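Local coordinates for protein titin (Homo sapiens, PDB 5JDD) that probably works as a giant elastic spring and scaffold of the muscle sarcomere, seen here as a tandem of three immunoglobulin-like domains from its I-band region, at residues 4-10 / 23-29; 18-24 / 59-65; 89-95 / 112-116. One frame throughout, in Å; residues are numbered along the deposited sequence.

Overall arrangement
All three contacts are antiparallel strand pairings in I-set immunoglobulin sandwiches strung end to end. Contacts 1 and 2 lie in one sheet of the first domain, ordered 6-8, 21-27, 57-62, 49-54; they share strand 21-27 and residues F23 and E24, their segments alternate along the chain, and their centres are about 18 Å apart. Contact 3 follows in sequence, its centre about 23 Å from that of contact 2 and about 37 Å from that of contact 1. It repeats the pairing of contact 1 in the second domain, classic bulge and Ser-His pair included, but its segment 89-95 starts on the last strand of the first domain, so it also bridges the interdomain junction.

Contact 1: 4-10 / 23-29; sequences VKIIKKP and FEVSVSH
The shortest hydrogen bonds between the segments are two of 2.8 Å, K5 N to S28 OG and I7 N to S26 O. S28, chi1 p, turns its hydroxyl back to K5 and also hydrogen-bonds within its own segment, S28 OG to H29 ND1 at 2.8 Å; its amide returns a weak bond, S28 N to K5 O, 3.0 Å. S26 O is a double acceptor, taking K8 N at 3.2 Å besides I7, while S26 N gives 2.9 Å to K8 O. I7 and K8 thus both face S26: a classic beta bulge, with I7 near phi/psi -103/-50 between extended neighbours. Across it the antiparallel register slips by one, from the non-hydrogen-bonded pair I6-V27 (CA-CA 4.5 Å) to the hydrogen-bonded pair K8-S26 (CA-CA 4.9 Å), and strands 6-8 and 23-27 approach to 4.5 Å with directions 127° apart. Farther along, the methylene chain of K8 lies over strand 23-27, K8 CE 3.4 Å from E24 O. Packing completes the seam: I6 CG2 meets V25 CG2 at 3.9 Å, P10 CD meets V25 CB at 4.1 Å, and P10 CB reaches F23 CB at 4.3 Å. V4 CG2 lies over one face of the H29 imidazole, 4.1 Å from H29 ND1. This is the A-B pairing of an I-set immunoglobulin domain, strand 6-8 forming the sheet's edge. V25 and F23 pack inward on W36 of the facing sheet, I6 and P10 touch L80 and C82 of strand 80-89, and strand 57-62 pairs with the far edge of strand 21-27.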
# COMPACT_ATOMS: atom_id res chain seq x y z
N VAL A 4 37.28 -14.90 43.16
CA VAL A 4 36.23 -14.91 42.14
C VAL A 4 36.56 -13.91 41.04
O VAL A 4 36.91 -12.76 41.31
CB VAL A 4 34.84 -14.58 42.74
CG1 VAL A 4 33.79 -14.45 41.64
CG2 VAL A 4 34.43 -15.65 43.74
N LYS A 5 36.46 -14.36 39.79
CA LYS A 5 36.78 -13.54 38.63
C LYS A 5 35.60 -13.53 37.66
O LYS A 5 34.91 -14.54 37.52
CB LYS A 5 38.02 -14.11 37.93
CG LYS A 5 39.20 -14.39 38.87
CD LYS A 5 40.35 -15.13 38.18
CE LYS A 5 40.18 -16.64 38.23
NZ LYS A 5 40.17 -17.18 39.63
N ILE A 6 35.37 -12.40 37.00
CA ILE A 6 34.47 -12.41 35.86
C ILE A 6 35.25 -12.93 34.64
O ILE A 6 36.34 -12.45 34.34
CB ILE A 6 33.83 -11.03 35.59
CG1 ILE A 6 32.87 -10.66 36.73
CG2 ILE A 6 33.10 -11.02 34.25
CD1 ILE A 6 32.30 -9.26 36.63
N ILE A 7 34.68 -13.93 33.98
CA ILE A 7 35.34 -14.63 32.89
C ILE A 7 34.81 -14.17 31.54
O ILE A 7 35.57 -13.83 30.64
CB ILE A 7 35.17 -16.16 33.04
CG1 ILE A 7 35.89 -16.64 34.31
CG2 ILE A 7 35.66 -16.91 31.79
CD1 ILE A 7 37.41 -16.41 34.30
N LYS A 8 33.48 -14.17 31.39
CA LYS A 8 32.85 -13.67 30.18
C LYS A 8 31.83 -12.59 30.53
O LYS A 8 30.94 -12.81 31.36
CB LYS A 8 32.20 -14.83 29.42
CG LYS A 8 31.34 -14.40 28.24
CD LYS A 8 29.86 -14.46 28.60
CE LYS A 8 29.05 -13.50 27.75
NZ LYS A 8 29.64 -13.36 26.39
N LYS A 9 31.97 -11.42 29.91
CA LYS A 9 31.13 -10.26 30.23
C LYS A 9 29.93 -10.18 29.29
O LYS A 9 29.98 -10.68 28.17
CB LYS A 9 31.97 -8.98 30.14
CG LYS A 9 33.18 -8.99 31.07
CD LYS A 9 33.71 -7.58 31.33
CE LYS A 9 34.88 -7.22 30.42
NZ LYS A 9 34.42 -6.74 29.08
N PRO A 10 28.83 -9.54 29.73
CA PRO A 10 27.66 -9.40 28.87
C PRO A 10 27.93 -8.51 27.67
O PRO A 10 28.81 -7.64 27.71
CB PRO A 10 26.61 -8.76 29.80
CG PRO A 10 27.38 -8.13 30.88
CD PRO A 10 28.57 -9.03 31.08
N PHE A 23 20.96 -11.21 28.59
CA PHE A 23 22.34 -10.83 28.88
C PHE A 23 22.93 -11.95 29.71
O PHE A 23 22.21 -12.62 30.47
CB PHE A 23 22.37 -9.53 29.69
CG PHE A 23 21.94 -8.32 28.91
CD1 PHE A 23 22.80 -7.71 28.01
CD2 PHE A 23 20.67 -7.78 29.08
CE1 PHE A 23 22.41 -6.59 27.29
CE2 PHE A 23 20.27 -6.65 28.37
CZ PHE A 23 21.14 -6.06 27.47
N GLU A 24 24.24 -12.17 29.59
CA GLU A 24 24.88 -13.29 30.26
C GLU A 24 26.23 -12.88 30.83
O GLU A 24 27.02 -12.24 30.14
CB GLU A 24 25.10 -14.42 29.26
CG GLU A 24 25.55 -15.73 29.86
CD GLU A 24 25.26 -16.90 28.95
OE1 GLU A 24 24.08 -17.31 28.87
OE2 GLU A 24 26.20 -17.39 28.29
N VAL A 25 26.48 -13.25 32.09
CA VAL A 25 27.82 -13.09 32.67
C VAL A 25 28.28 -14.44 33.19
O VAL A 25 27.48 -15.20 33.75
CB VAL A 25 27.85 -12.00 33.77
CG1 VAL A 25 26.88 -12.33 34.90
CG2 VAL A 25 29.26 -11.79 34.32
N SER A 26 29.54 -14.79 32.95
CA SER A 26 30.08 -16.03 33.51
C SER A 26 31.24 -15.72 34.43
O SER A 26 32.01 -14.77 34.21
CB SER A 26 30.47 -17.03 32.43
OG SER A 26 31.80 -16.81 31.98
N VAL A 27 31.37 -16.53 35.47
CA VAL A 27 32.39 -16.31 36.48
C VAL A 27 33.25 -17.54 36.69
O VAL A 27 33.02 -18.59 36.06
CB VAL A 27 31.75 -15.85 37.82
CG1 VAL A 27 31.06 -14.51 37.64
CG2 VAL A 27 30.73 -16.87 38.34
N SER A 28 34.24 -17.43 37.56
CA SER A 28 35.23 -18.49 37.73
C SER A 28 34.78 -19.58 38.69
O SER A 28 35.36 -20.68 38.70
CB SER A 28 36.54 -17.90 38.23
OG SER A 28 36.33 -17.12 39.40
N HIS A 29 33.78 -19.28 39.52
CA HIS A 29 33.37 -20.19 40.58
C HIS A 29 31.89 -20.51 40.51
O HIS A 29 31.09 -19.71 40.03
CB HIS A 29 33.66 -19.58 41.96
CG HIS A 29 35.11 -19.54 42.30
ND1 HIS A 29 36.02 -18.74 41.63
CD2 HIS A 29 35.82 -20.18 43.25
CE1 HIS A 29 37.22 -18.91 42.15
NE2 HIS A 29 37.13 -19.78 43.14

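Contact 2: 18-24 / 59-65; sequences NATVAFE and KLMLQNI
V21, F23, L60 and L62 share the inward face of this antiparallel pair. F23 (chi1 m) has L62 CD1 at the edge of its ring, 4.0 Å from F23 CE2, and V21 CG2 lies 4.0 Å from both L62 CB and I65 CG2. Strands 21-24 and 59-62 approach to 4.6 Å with directions 164° apart; V21-L62 and F23-L60 are hydrogen-bonded pairs (V21 N to L62 O, F23 N to L60 O and L60 N to F23 O each 2.9 Å, L62 N to V21 O 2.8 Å), whereas A22-M61 and E24-K59 are non-hydrogen-bonded pairs on the outer face. There A22 CB meets M61 CG at 4.2 Å. Past the strands, I65 N bonds A19 O (2.9 Å) and N18 N bonds I65 O (2.8 Å). At the exposed end N18 and N64, both with positive phi, join through N18 ND2 to N64 OD1, 2.8 Å; a water links N18 O and T20 OG1 and, weakly, N64 N. This is the B-E core of the immunoglobulin sandwich: F23 and L60 reach W36 in the opposing sheet, V21 meets strand 13-16, and strand 49-54 flanks strand 57-62.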
# COMPACT_ATOMS: atom_id res chain seq x y z
N ASN A 18 9.13 -6.42 21.16
CA ASN A 18 8.39 -7.67 21.41
C ASN A 18 9.26 -8.95 21.39
O ASN A 18 8.76 -10.03 21.68
CB ASN A 18 7.14 -7.81 20.53
CG ASN A 18 6.21 -6.61 20.63
OD1 ASN A 18 5.90 -5.97 19.63
ND2 ASN A 18 5.76 -6.31 21.84
N ALA A 19 10.55 -8.82 21.08
CA ALA A 19 11.45 -9.97 21.15
C ALA A 19 11.75 -10.35 22.59
O ALA A 19 11.55 -9.55 23.51
CB ALA A 19 12.75 -9.69 20.41
N THR A 20 12.26 -11.56 22.76
CA THR A 20 12.82 -11.98 24.04
C THR A 20 14.33 -12.06 23.87
O THR A 20 14.82 -12.69 22.93
CB THR A 20 12.26 -13.33 24.48
OG1 THR A 20 10.87 -13.17 24.79
CG2 THR A 20 13.00 -13.85 25.71
N VAL A 21 15.06 -11.41 24.77
CA VAL A 21 16.52 -11.31 24.67
C VAL A 21 17.16 -11.66 26.00
O VAL A 21 16.46 -11.81 27.01
CB VAL A 21 16.96 -9.88 24.28
CG1 VAL A 21 16.32 -9.48 22.96
CG2 VAL A 21 16.60 -8.88 25.39
N ALA A 22 18.48 -11.81 26.02
CA ALA A 22 19.18 -12.13 27.26
C ALA A 22 20.54 -11.47 27.36
O ALA A 22 21.18 -11.20 26.35
CB ALA A 22 19.33 -13.64 27.42
N PHE A 23 20.96 -11.21 28.59
CA PHE A 23 22.34 -10.83 28.88
C PHE A 23 22.93 -11.95 29.71
O PHE A 23 22.21 -12.62 30.47
CB PHE A 23 22.37 -9.53 29.69
CG PHE A 23 21.94 -8.32 28.91
CD1 PHE A 23 22.80 -7.71 28.01
CD2 PHE A 23 20.67 -7.78 29.08
CE1 PHE A 23 22.41 -6.59 27.29
CE2 PHE A 23 20.27 -6.65 28.37
CZ PHE A 23 21.14 -6.06 27.47
N GLU A 24 24.24 -12.17 29.59
CA GLU A 24 24.88 -13.29 30.26
C GLU A 24 26.23 -12.88 30.83
O GLU A 24 27.02 -12.24 30.14
CB GLU A 24 25.10 -14.42 29.26
CG GLU A 24 25.55 -15.73 29.86
CD GLU A 24 25.26 -16.90 28.95
OE1 GLU A 24 24.08 -17.31 28.87
OE2 GLU A 24 26.20 -17.39 28.29
N LYS A 59 22.29 -15.54 33.79
CA LYS A 59 21.55 -14.89 32.73
C LYS A 59 20.41 -14.03 33.26
O LYS A 59 19.75 -14.37 34.24
CB LYS A 59 20.99 -15.93 31.75
CG LYS A 59 22.05 -16.86 31.21
CD LYS A 59 21.45 -18.09 30.55
CE LYS A 59 20.59 -17.71 29.36
NZ LYS A 59 20.23 -18.90 28.54
N LEU A 60 20.20 -12.89 32.59
CA LEU A 60 19.01 -12.07 32.74
C LEU A 60 18.26 -12.14 31.43
O LEU A 60 18.78 -11.74 30.39
CB LEU A 60 19.38 -10.63 33.04
CG LEU A 60 18.26 -9.60 32.92
CD1 LEU A 60 17.16 -9.89 33.92
CD2 LEU A 60 18.81 -8.19 33.12
N MET A 61 17.04 -12.67 31.47
CA MET A 61 16.22 -12.77 30.28
C MET A 61 15.11 -11.74 30.35
O MET A 61 14.44 -11.58 31.38
CB MET A 61 15.64 -14.19 30.16
CG MET A 61 16.70 -15.29 30.19
SD MET A 61 15.95 -16.93 30.22
CE MET A 61 17.34 -17.94 30.72
N LEU A 62 14.92 -11.02 29.25
CA LEU A 62 13.89 -10.01 29.16
C LEU A 62 12.89 -10.45 28.11
O LEU A 62 13.23 -10.63 26.93
CB LEU A 62 14.48 -8.65 28.77
CG LEU A 62 15.74 -8.20 29.53
CD1 LEU A 62 16.28 -6.91 28.93
CD2 LEU A 62 15.44 -8.02 30.98
N GLN A 63 11.64 -10.62 28.53
CA GLN A 63 10.62 -11.16 27.65
C GLN A 63 9.74 -10.06 27.10
O GLN A 63 9.42 -9.10 27.81
CB GLN A 63 9.81 -12.22 28.40
CG GLN A 63 10.68 -13.36 28.92
CD GLN A 63 9.98 -14.25 29.93
OE1 GLN A 63 10.04 -15.47 29.83
NE2 GLN A 63 9.33 -13.63 30.91
N ASN A 64 9.38 -10.17 25.82
CA ASN A 64 8.45 -9.25 25.17
C ASN A 64 8.86 -7.79 25.35
O ASN A 64 8.10 -6.98 25.87
CB ASN A 64 7.02 -9.48 25.69
CG ASN A 64 5.95 -8.80 24.84
OD1 ASN A 64 6.22 -8.31 23.74
ND2 ASN A 64 4.73 -8.76 25.36
N ILE A 65 10.07 -7.46 24.90
CA ILE A 65 10.66 -6.16 25.22
C ILE A 65 9.88 -4.98 24.64
O ILE A 65 9.28 -5.07 23.56
CB ILE A 65 12.14 -6.03 24.81
CG1 ILE A 65 12.30 -6.22 23.30
CG2 ILE A 65 13.01 -7.03 25.58
CD1 ILE A 65 13.76 -6.17 22.87
O HOH W 1 8.96 -12.08 23.53

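Contact 3: 89-95 / 112-116; sequences ETLHITK and CEVSH
The A-B strand pairing of the second I-set immunoglobulin domain is held here chiefly through E113, H116 and K95. E113 (chi1 m, chi2 t) is the centre of a classic beta bulge: E113 O accepts T94 N at 2.8 Å and K95 N at 3.3 Å, and E113 N gives 3.1 Å to K95 O. T94, phi/psi -112/-15, is the kinked residue, and the antiparallel register slips by one between I93-V114 (CA-CA 4.5 Å, non-hydrogen-bonded) and K95-E113 (CA-CA 4.8 Å, hydrogen-bonded). K95, extended apart from chi3 m, closes a salt bridge with its partner, K95 NZ to E113 OE2, 2.7 Å. I93 CD1 packs inward on V114 CG1 at 4.0 Å. Beyond the strand end, S115 OG accepts H92 N at 2.9 Å and pairs with H116 ND1 at 2.7 Å, and S115 CB sits over the face of the H92 ring, 3.4 Å from its centroid, a CH-pi contact. H116 (chi1 m) spans the domain junction, since E89 ends strand 80-89 of the first domain, where its backbone still bonds A15. The link is a His-carboxylate hydrogen bond: H116 NE2 donates to E89 OE1 at 2.6 Å, with an N-H...O angle of 169°.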
# COMPACT_ATOMS: atom_id res chain seq x y z
N GLU A 89 14.90 -1.93 18.44
CA GLU A 89 14.48 -1.42 17.14
C GLU A 89 12.95 -1.42 17.11
O GLU A 89 12.31 -2.35 17.60
CB GLU A 89 15.08 -2.23 15.98
CG GLU A 89 16.60 -2.08 15.87
CD GLU A 89 17.19 -2.59 14.57
OE1 GLU A 89 16.45 -3.16 13.73
OE2 GLU A 89 18.42 -2.44 14.37
N THR A 90 12.36 -0.35 16.58
CA THR A 90 10.92 -0.29 16.43
C THR A 90 10.59 -0.25 14.95
O THR A 90 11.39 0.22 14.13
CB THR A 90 10.34 0.96 17.10
OG1 THR A 90 10.86 2.13 16.46
CG2 THR A 90 10.70 0.98 18.58
N LEU A 91 9.41 -0.75 14.60
CA LEU A 91 8.94 -0.71 13.21
C LEU A 91 8.54 0.72 12.89
O LEU A 91 7.75 1.32 13.62
CB LEU A 91 7.74 -1.62 13.03
CG LEU A 91 7.94 -3.10 13.34
CD1 LEU A 91 6.64 -3.88 13.14
CD2 LEU A 91 9.04 -3.71 12.48
N HIS A 92 9.08 1.26 11.81
CA HIS A 92 8.74 2.63 11.44
C HIS A 92 8.80 2.87 9.95
O HIS A 92 9.38 2.08 9.19
CB HIS A 92 9.65 3.62 12.18
CG HIS A 92 11.11 3.46 11.88
ND1 HIS A 92 11.91 2.58 12.58
CD2 HIS A 92 11.92 4.07 10.98
CE1 HIS A 92 13.15 2.65 12.11
NE2 HIS A 92 13.18 3.55 11.15
N ILE A 93 8.20 3.97 9.52
CA ILE A 93 8.15 4.36 8.12
C ILE A 93 9.47 5.03 7.72
O ILE A 93 9.96 5.90 8.45
CB ILE A 93 7.01 5.35 7.88
CG1 ILE A 93 5.65 4.72 8.25
CG2 ILE A 93 6.99 5.83 6.44
CD1 ILE A 93 5.28 3.51 7.42
N THR A 94 10.04 4.63 6.59
CA THR A 94 11.27 5.27 6.09
C THR A 94 11.06 6.07 4.80
O THR A 94 11.91 6.86 4.42
CB THR A 94 12.40 4.27 5.84
OG1 THR A 94 12.05 3.45 4.72
CG2 THR A 94 12.64 3.39 7.07
N LYS A 95 9.94 5.85 4.11
CA LYS A 95 9.59 6.67 2.96
C LYS A 95 8.08 6.83 2.96
O LYS A 95 7.35 5.83 3.04
CB LYS A 95 10.07 6.05 1.65
CG LYS A 95 9.82 6.94 0.44
CD LYS A 95 10.26 6.26 -0.87
CE LYS A 95 11.77 6.26 -1.03
NZ LYS A 95 12.24 5.46 -2.20
N CYS A 112 4.80 2.96 0.22
CA CYS A 112 5.69 3.44 1.27
C CYS A 112 6.81 2.45 1.48
O CYS A 112 6.77 1.32 0.96
CB CYS A 112 4.92 3.68 2.57
SG CYS A 112 4.26 2.19 3.38
N GLU A 113 7.81 2.84 2.26
CA GLU A 113 8.88 1.93 2.64
C GLU A 113 8.95 1.90 4.15
O GLU A 113 8.70 2.92 4.80
CB GLU A 113 10.23 2.35 2.01
CG GLU A 113 10.20 2.23 0.48
CD GLU A 113 11.45 2.74 -0.24
OE1 GLU A 113 12.53 2.89 0.38
OE2 GLU A 113 11.34 2.98 -1.46
N VAL A 114 9.23 0.72 4.69
CA VAL A 114 9.27 0.51 6.12
C VAL A 114 10.67 0.06 6.55
O VAL A 114 11.52 -0.29 5.73
CB VAL A 114 8.18 -0.50 6.58
CG1 VAL A 114 6.79 0.01 6.17
CG2 VAL A 114 8.44 -1.88 6.00
N SER A 115 10.89 0.05 7.86
CA SER A 115 12.21 -0.13 8.44
C SER A 115 12.73 -1.57 8.43
O SER A 115 13.94 -1.80 8.53
CB SER A 115 12.19 0.38 9.88
OG SER A 115 11.17 -0.27 10.62
N HIS A 116 11.82 -2.53 8.34
CA HIS A 116 12.18 -3.94 8.49
C HIS A 116 11.46 -4.83 7.49
O HIS A 116 10.38 -4.51 7.01
CB HIS A 116 11.84 -4.41 9.91
CG HIS A 116 12.68 -3.77 10.96
ND1 HIS A 116 12.39 -2.54 11.50
CD2 HIS A 116 13.82 -4.19 11.56
CE1 HIS A 116 13.32 -2.22 12.39
NE2 HIS A 116 14.20 -3.21 12.44
O HOH W 2 13.36 1.08 4.31
O HOH W 3 13.44 4.53 2.37